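Local coordinates for putative hemin storage protein (PDB 6AU1) that is the glycoside hydrolase domain of PgaB (BpsB), which cleaves deacetylated poly-beta-1,6-N-acetylglucosamine and can disrupt bacterial biofilms, at residues A[177-180]-A[181-184]. Sequence-based numbering, arbitrary orientation.
Sequences ATYQ and GWGL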
ATOM      1  N   ALA A 177       0.210  21.452  16.654  1.00 19.24           N
ATOM      2  CA  ALA A 177      -0.269  22.745  16.170  1.00 22.40           C
ATOM      3  C   ALA A 177      -1.414  22.557  15.184  1.00 23.75           C
ATOM      4  O   ALA A 177      -2.354  23.358  15.151  1.00 25.65           O
ATOM      5  CB  ALA A 177       0.865  23.536  15.529  1.00 26.11           C
ATOM      6  N   THR A 178      -1.342  21.490  14.393  1.00 21.05           N
ATOM      7  CA  THR A 178      -2.405  21.183  13.440  1.00 22.48           C
ATOM      8  C   THR A 178      -3.701  20.790  14.163  1.00 22.05           C
ATOM      9  O   THR A 178      -4.785  21.212  13.763  1.00 22.04           O
ATOM     10  CB  THR A 178      -1.985  20.060  12.470  1.00 18.77           C
ATOM     11  OG1 THR A 178      -0.801  20.460  11.763  1.00 18.99           O
ATOM     12  CG2 THR A 178      -3.092  19.774  11.471  1.00 21.03           C
ATOM     13  N   TYR A 179      -3.586  19.989  15.224  1.00 19.57           N
ATOM     14  CA  TYR A 179      -4.762  19.586  15.997  1.00 20.04           C
ATOM     15  C   TYR A 179      -5.430  20.803  16.621  1.00 23.58           C
ATOM     16  O   TYR A 179      -6.652  20.856  16.727  1.00 23.43           O
ATOM     17  CB  TYR A 179      -4.399  18.580  17.098  1.00 19.68           C
ATOM     18  CG  TYR A 179      -3.589  17.397  16.622  1.00 16.86           C
ATOM     19  CD1 TYR A 179      -3.737  16.889  15.334  1.00 19.51           C
ATOM     20  CD2 TYR A 179      -2.662  16.791  17.463  1.00 16.82           C
ATOM     21  CE1 TYR A 179      -2.974  15.799  14.896  1.00 19.57           C
ATOM     22  CE2 TYR A 179      -1.900  15.711  17.039  1.00 15.29           C
ATOM     23  CZ  TYR A 179      -2.059  15.218  15.764  1.00 19.05           C
ATOM     24  OH  TYR A 179      -1.286  14.145  15.371  1.00 16.50           O
ATOM     25  N   GLN A 180      -4.622  21.775  17.031  1.00 19.96           N
ATOM     26  CA  GLN A 180      -5.145  23.004  17.626  1.00 23.07           C
ATOM     27  C   GLN A 180      -5.999  23.719  16.586  1.00 29.27           C
ATOM     28  O   GLN A 180      -7.072  24.253  16.893  1.00 27.19           O
ATOM     29  CB  GLN A 180      -3.993  23.883  18.117  1.00 27.66           C
ATOM     30  CG  GLN A 180      -4.403  25.112  18.908  1.00 38.50           C
ATOM     31  CD  GLN A 180      -3.210  25.771  19.581  1.00 48.16           C
ATOM     32  OE1 GLN A 180      -2.102  25.772  19.044  1.00 56.24           O
ATOM     33  NE2 GLN A 180      -3.428  26.319  20.767  1.00 57.34           N
ATOM     34  N   GLY A 181      -5.523  23.690  15.344  1.00 28.91           N
ATOM     35  CA  GLY A 181      -6.269  24.208  14.216  1.00 32.12           C
ATOM     36  C   GLY A 181      -7.608  23.527  13.996  1.00 32.94           C
ATOM     37  O   GLY A 181      -8.522  24.135  13.439  1.00 37.87           O
ATOM     38  N   TRP A 182      -7.738  22.277  14.434  1.00 26.72           N
ATOM     39  CA  TRP A 182      -8.997  21.549  14.290  1.00 24.76           C
ATOM     40  C   TRP A 182      -9.947  21.835  15.447  1.00 29.27           C
ATOM     41  O   TRP A 182     -11.051  21.302  15.485  1.00 36.55           O
ATOM     42  CB  TRP A 182      -8.774  20.033  14.226  1.00 23.98           C
ATOM     43  CG  TRP A 182      -7.870  19.528  13.133  1.00 27.06           C
ATOM     44  CD1 TRP A 182      -7.449  20.201  12.023  1.00 25.88           C
ATOM     45  CD2 TRP A 182      -7.281  18.224  13.061  1.00 23.51           C
ATOM     46  NE1 TRP A 182      -6.628  19.392  11.259  1.00 21.51           N
ATOM     47  CE2 TRP A 182      -6.507  18.174  11.878  1.00 17.83           C
ATOM     48  CE3 TRP A 182      -7.336  17.093  13.882  1.00 21.31           C
ATOM     49  CZ2 TRP A 182      -5.797  17.037  11.497  1.00 18.21           C
ATOM     50  CZ3 TRP A 182      -6.623  15.966  13.510  1.00 18.57           C
ATOM     51  CH2 TRP A 182      -5.860  15.944  12.325  1.00 19.55           C
ATOM     52  N   GLY A 183      -9.504  22.646  16.403  1.00 28.11           N
ATOM     53  CA  GLY A 183     -10.304  22.943  17.576  1.00 28.21           C
ATOM     54  C   GLY A 183     -10.064  21.998  18.742  1.00 26.51           C
ATOM     55  O   GLY A 183     -10.852  21.959  19.688  1.00 29.93           O
ATOM     56  N   LEU A 184      -8.977  21.237  18.678  1.00 23.42           N
ATOM     57  CA  LEU A 184      -8.588  20.333  19.755  1.00 22.15           C
ATOM     58  C   LEU A 184      -7.476  20.953  20.602  1.00 24.18           C
ATOM     59  O   LEU A 184      -6.718  21.794  20.122  1.00 26.39           O
ATOM     60  CB  LEU A 184      -8.124  18.988  19.181  1.00 20.82           C
ATOM     61  CG  LEU A 184      -9.152  18.158  18.405  1.00 21.95           C
ATOM     62  CD1 LEU A 184      -8.488  16.954  17.710  1.00 21.18           C
ATOM     63  CD2 LEU A 184     -10.282  17.699  19.334  1.00 25.07           C
TER
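The indole of Trp182 lies back against the last turn of helix 173-181, with Tyr179 running alongside it in the same direction. Their meeting is oblique: the planes stand at 53° to each other, and Tyr179 CD1 sits over one face of the indole, near its rim, 3.5 Å from Trp182 CZ3. On that same face Thr178 O lies 3.3 Å from Trp182 CD1, so a backbone carbonyl and a phenol ring share one side of the indole. Thr178 extends this row with its methyl: chi1 of -59° sets OG1 beside the backbone N, where it bonds back to Glu174 O, and leaves CG2 anti to that N, within 3.6 Å of Trp182 NE1.

Beneath the side chains the helix closes in a Schellman motif. Tyr179 O accepts from Leu184 N at 3.1 Å and from Trp182 N at 2.9 Å, the two donors arriving from opposite faces of the carbonyl plane. Gly183 N reaches Gln180 O at 3.0 Å, and Gly183 makes the turn with a positive phi of 91°. Trp182 N and Gly183 N come from above their carbonyl planes, whereas Leu184 N is tilted only modestly. Leu184 CB lies a loose 4.3 Å from Tyr179 CB.

Tyr179 and Leu184 both meet Trp201 of helix 195-223, while Trp182 touches Tyr208 of the same helix. The chemistry is thus that of a C-terminal cap on the periphery of a TIM-barrel-type domain: turn amides take up Tyr179 O and Gln180 O, and apolar side chains from both sides of the turn pack the helix end against its neighbour.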